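Side-chain contacts in response regulator receiver modulated diguanylate cyclase with PAS/PAC sensor (Desulfovibrio desulfuricans subsp. desulfuricans, PDB 3CG0), which probably receives a phosphoryl signal through this receiver domain and relays it to the sensor and diguanylate cyclase domains of the full-length protein: residues S90-V94 with E95-R99; D116-H119 with R120-M124. All coordinates share one frame; numbering follows the deposited sequence.

Contact 1 of 2, residues S90-V94 with E95-R99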
loop_
_atom_site.group_PDB
_atom_site.type_symbol
_atom_site.label_atom_id
_atom_site.label_comp_id
_atom_site.label_asym_id
_atom_site.label_seq_id
_atom_site.Cartn_x
_atom_site.Cartn_y
_atom_site.Cartn_z
ATOM N N SER C 90 22.348 30.235 -5.325
ATOM C CA SER C 90 22.365 31.669 -5.061
ATOM C C SER C 90 22.079 32.464 -6.331
ATOM O O SER C 90 21.186 33.312 -6.354
ATOM C CB SER C 90 23.711 32.088 -4.469
ATOM O OG SER C 90 24.785 31.650 -5.284
ATOM N N SER C 91 22.841 32.188 -7.384
ATOM C CA SER C 91 22.770 32.985 -8.611
ATOM C C SER C 91 21.542 32.639 -9.462
ATOM O O SER C 91 20.705 31.825 -9.059
ATOM C CB SER C 91 24.070 32.834 -9.417
ATOM O OG SER C 91 24.131 33.734 -10.512
ATOM N N GLN C 92 21.446 33.270 -10.632
ATOM C CA GLN C 92 20.275 33.160 -11.503
ATOM C C GLN C 92 20.613 32.807 -12.960
ATOM O O GLN C 92 19.824 33.105 -13.866
ATOM C CB GLN C 92 19.472 34.468 -11.457
ATOM C CG GLN C 92 18.431 34.549 -10.346
ATOM C CD GLN C 92 17.067 34.043 -10.783
ATOM O OE1 GLN C 92 16.876 32.848 -11.018
ATOM N NE2 GLN C 92 16.105 34.954 -10.886
ATOM N N ASP C 93 21.769 32.174 -13.182
ATOM C CA ASP C 93 22.185 31.796 -14.537
ATOM C C ASP C 93 21.308 30.684 -15.098
ATOM O O ASP C 93 21.492 29.509 -14.769
ATOM C CB ASP C 93 23.669 31.394 -14.592
ATOM C CG ASP C 93 24.192 31.256 -16.028
ATOM O OD1 ASP C 93 23.631 31.894 -16.945
ATOM O OD2 ASP C 93 25.175 30.513 -16.244
ATOM N N VAL C 94 20.360 31.087 -15.946
ATOM C CA VAL C 94 19.377 30.203 -16.584
ATOM C C VAL C 94 20.046 28.967 -17.186
ATOM O O VAL C 94 19.591 27.845 -16.974
ATOM C CB VAL C 94 18.568 30.962 -17.687
ATOM C CG1 VAL C 94 17.497 30.067 -18.326
ATOM C CG2 VAL C 94 17.939 32.242 -17.117
ATOM N N GLU C 95 21.152 29.198 -17.890
ATOM C CA GLU C 95 21.950 28.161 -18.526
ATOM C C GLU C 95 22.379 27.027 -17.590
ATOM O O GLU C 95 22.404 25.877 -18.010
ATOM C CB GLU C 95 23.188 28.805 -19.149
ATOM C CG GLU C 95 23.479 28.383 -20.577
ATOM C CD GLU C 95 24.137 29.493 -21.396
ATOM O OE1 GLU C 95 24.597 30.497 -20.802
ATOM O OE2 GLU C 95 24.187 29.362 -22.640
ATOM N N THR C 96 22.713 27.340 -16.333
ATOM C CA THR C 96 23.152 26.301 -15.385
ATOM C C THR C 96 21.984 25.489 -14.844
ATOM O O THR C 96 22.127 24.290 -14.609
ATOM C CB THR C 96 24.000 26.844 -14.204
ATOM O OG1 THR C 96 23.215 27.738 -13.408
ATOM C CG2 THR C 96 25.258 27.544 -14.702
ATOM N N PHE C 97 20.835 26.143 -14.666
ATOM C CA PHE C 97 19.586 25.460 -14.311
ATOM C C PHE C 97 19.060 24.543 -15.415
ATOM O O PHE C 97 18.266 23.643 -15.140
ATOM C CB PHE C 97 18.501 26.465 -13.920
ATOM C CG PHE C 97 18.733 27.124 -12.590
ATOM C CD1 PHE C 97 18.715 26.377 -11.411
ATOM C CD2 PHE C 97 18.958 28.491 -12.510
ATOM C CE1 PHE C 97 18.931 26.984 -10.179
ATOM C CE2 PHE C 97 19.173 29.109 -11.277
ATOM C CZ PHE C 97 19.163 28.352 -10.112
ATOM N N GLN C 98 19.494 24.779 -16.656
ATOM C CA GLN C 98 19.190 23.884 -17.776
ATOM C C GLN C 98 19.976 22.592 -17.625
ATOM O O GLN C 98 19.419 21.508 -17.802
ATOM C CB GLN C 98 19.532 24.517 -19.134
ATOM C CG GLN C 98 18.934 25.884 -19.406
ATOM C CD GLN C 98 17.676 25.832 -20.233
ATOM O OE1 GLN C 98 16.640 25.329 -19.791
ATOM N NE2 GLN C 98 17.754 26.373 -21.440
ATOM N N ARG C 99 21.268 22.707 -17.308
ATOM C CA ARG C 99 22.120 21.527 -17.131
ATOM C C ARG C 99 21.799 20.803 -15.832
ATOM O O ARG C 99 21.963 19.589 -15.739
ATOM C CB ARG C 99 23.614 21.869 -17.149
ATOM C CG ARG C 99 24.012 23.077 -17.957
ATOM C CD ARG C 99 25.420 22.962 -18.537
ATOM N NE ARG C 99 26.330 22.102 -17.776
ATOM C CZ ARG C 99 27.176 22.526 -16.838
ATOM N NH1 ARG C 99 27.231 23.808 -16.496
ATOM N NH2 ARG C 99 27.965 21.652 -16.227
#
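The carbonyl oxygen of Asp93 is gripped by two donors of Thr96. The hydroxyl OG1 of Thr96 lies 2.8 Å from Asp93 O, in the carbonyl plane and on a lone pair. The amide N of Thr96 reaches the same Asp93 O at 2.9 Å but stands 49° above that plane, so the two protons arrive from clearly different directions. Phe97 N adds a weak third bond. Thr96 supplies its hydroxyl because OG1 sits between its own backbone N and carbonyl carbon (chi1 63°), turned back toward the preceding residues.

This leaves the Thr96 methyl beside the Asp93 carboxylate, CG2 approaching OD2 to 3.3 Å, with the two side chains crossing at about a right angle. Asp93 also neighbours a like charge: its OD1 is 4.2 Å from Glu95 OE1, and the carboxylate planes are turned 78° apart, a proximity that could raise the proton affinity of either acid.

Phe97, the buried member, turns its ring edge to the incoming loop. Ser91 O lies near the ring plane, 3.8 Å from Phe97 CE2, and the CA atoms of Gln92 and Val94 also lie at the ring edge, near its plane. Tyr108 of strand 107-110 meets this ring edge-to-face, and Leu131 of the second subunit packs on it.

One residue further along, Gln98 N bonds weakly to Val94 O. Asp93 occupies the N-cap position, and the whole is a helix start following strand 85-89, part of the alternating strand-helix order of the CheY-like receiver fold.

Contact 2 of 2, residues D116-H119 with R120-M124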
loop_
_atom_site.group_PDB
_atom_site.type_symbol
_atom_site.label_atom_id
_atom_site.label_comp_id
_atom_site.label_asym_id
_atom_site.label_seq_id
_atom_site.Cartn_x
_atom_site.Cartn_y
_atom_site.Cartn_z
ATOM N N ASP C 116 13.658 24.677 8.399
ATOM C CA ASP C 116 12.432 23.888 8.305
ATOM C C ASP C 116 12.165 23.395 6.879
ATOM O O ASP C 116 11.649 22.296 6.691
ATOM C CB ASP C 116 11.226 24.637 8.907
ATOM C CG ASP C 116 10.528 25.547 7.911
ATOM O OD1 ASP C 116 9.386 25.226 7.504
ATOM O OD2 ASP C 116 11.120 26.577 7.528
ATOM N N THR C 117 12.557 24.197 5.888
ATOM C CA THR C 117 12.505 23.795 4.483
ATOM C C THR C 117 13.565 22.733 4.211
ATOM O O THR C 117 13.307 21.747 3.525
ATOM C CB THR C 117 12.746 24.983 3.533
ATOM O OG1 THR C 117 12.138 26.161 4.074
ATOM C CG2 THR C 117 12.158 24.693 2.156
ATOM N N LEU C 118 14.753 22.950 4.764
ATOM C CA LEU C 118 15.863 22.014 4.681
ATOM C C LEU C 118 15.461 20.635 5.201
ATOM O O LEU C 118 15.711 19.624 4.548
ATOM C CB LEU C 118 17.045 22.567 5.485
ATOM C CG LEU C 118 18.334 21.768 5.583
ATOM C CD1 LEU C 118 18.840 21.510 4.189
ATOM C CD2 LEU C 118 19.354 22.529 6.428
ATOM N N HIS C 119 14.809 20.609 6.361
ATOM C CA HIS C 119 14.400 19.361 6.989
ATOM C C HIS C 119 13.362 18.577 6.183
ATOM O O HIS C 119 13.486 17.363 6.028
ATOM C CB HIS C 119 13.867 19.625 8.393
ATOM C CG HIS C 119 13.259 18.418 9.031
ATOM N ND1 HIS C 119 13.997 17.301 9.358
ATOM C CD2 HIS C 119 11.980 18.142 9.378
ATOM C CE1 HIS C 119 13.202 16.389 9.889
ATOM N NE2 HIS C 119 11.972 16.875 9.913
ATOM N N ARG C 120 12.350 19.276 5.675
ATOM C CA ARG C 120 11.284 18.654 4.886
ATOM C C ARG C 120 11.755 18.187 3.506
ATOM O O ARG C 120 11.309 17.147 3.022
ATOM C CB ARG C 120 10.065 19.590 4.754
ATOM C CG ARG C 120 9.322 19.891 6.067
ATOM C CD ARG C 120 9.184 18.647 6.949
ATOM N NE ARG C 120 8.213 18.800 8.035
ATOM C CZ ARG C 120 7.995 17.879 8.975
ATOM N NH1 ARG C 120 7.090 18.095 9.924
ATOM N NH2 ARG C 120 8.681 16.742 8.973
ATOM N N SER C 121 12.647 18.958 2.882
ATOM C CA SER C 121 13.240 18.588 1.595
ATOM C C SER C 121 14.000 17.287 1.673
ATOM O O SER C 121 13.824 16.423 0.821
ATOM C CB SER C 121 14.182 19.677 1.122
ATOM O OG SER C 121 13.524 20.912 1.176
ATOM N N ILE C 122 14.824 17.153 2.710
ATOM C CA ILE C 122 15.623 15.944 2.952
ATOM C C ILE C 122 14.745 14.722 3.235
ATOM O O ILE C 122 14.976 13.645 2.673
ATOM C CB ILE C 122 16.648 16.183 4.099
ATOM C CG1 ILE C 122 17.703 17.204 3.654
ATOM C CG2 ILE C 122 17.312 14.900 4.523
ATOM C CD1 ILE C 122 18.835 17.413 4.652
ATOM N N GLU C 123 13.738 14.902 4.095
ATOM C CA GLU C 123 12.754 13.858 4.390
ATOM C C GLU C 123 12.052 13.379 3.127
ATOM O O GLU C 123 12.004 12.177 2.855
ATOM C CB GLU C 123 11.712 14.351 5.400
ATOM C CG GLU C 123 12.124 14.202 6.863
ATOM C CD GLU C 123 10.949 14.320 7.847
ATOM O OE1 GLU C 123 11.105 13.859 9.004
ATOM O OE2 GLU C 123 9.882 14.872 7.474
ATOM N N MET C 124 11.547 14.329 2.349
ATOM C CA MET C 124 10.830 14.030 1.110
ATOM C C MET C 124 11.720 13.427 0.024
ATOM O O MET C 124 11.280 12.562 -0.715
ATOM C CB MET C 124 10.140 15.285 0.570
ATOM C CG MET C 124 8.827 15.692 1.248
ATOM S SD MET C 124 7.458 14.579 0.863
ATOM C CE MET C 124 7.406 13.550 2.345
#
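His119 and Glu123, one helical turn apart, cross at a slant, with ring and carboxylate planes 48° apart. The aliphatic part of Glu123 makes the contact over the ring: CG lies 4.2 Å from the centroid of the His119 imidazole, 27° off its normal, a CH-pi approach to one face. With CG anti to the backbone N, the His119 ring stands out from the helix, where Glu123 CG and the Arg120 side chain can meet it. The extended Glu123 chain then carries OE1 to 3.3 Å from His119 NE2.

Arg120 comes at the same imidazole obliquely, its guanidinium plane inclined 37° to the ring and its CD 3.7 Å from His119 CD2. The Arg120 chain bends at chi2, and its NH2 forms a salt bridge of 2.7 Å with Glu123 OE2, its hydrogen bond weak in angle. Arg120 has a second acidic partner: its NE forms a salt bridge with Asp116 of the second subunit, and Asp116 OD2 reciprocally pairs with Arg120 of that subunit. These residues belong to helix 115-132, the C-terminal helix of the receiver fold, which here contributes to a subunit interface.

Leu118 and Ile122 project together from another side of the helix, side by side and pointing the same way, with their CD1 atoms 4.1 Å apart; Leu29 of helix 19-32 packs on both. Backbone i to i+4 bonds run beneath the side chains, including Ser121 N to Thr117 O at 2.9 Å and Glu123 N to His119 O at 3.1 Å.

Overall arrangement
Contact 1 and contact 2 lie in one receiver domain, in series along the chain, with centres about 22 Å apart and nearest atoms about 13 Å apart, so they do not touch. Contact 1 begins helix 94-101 near the surface, its centre about 16 Å from the centre of the chain; contact 2 lies within helix 115-132, its centre about 12 Å from the centre of the chain. Strand 107-110 links their surroundings: Tyr108 meets Phe97 of contact 1, while Leu109 packs on Leu118 of contact 2. Both contacts also touch the second subunit, where Tyr108 of that copy packs on Met124. Asp61, the predicted phosphorylation site, is unmodified here and ends the central strand 57-61.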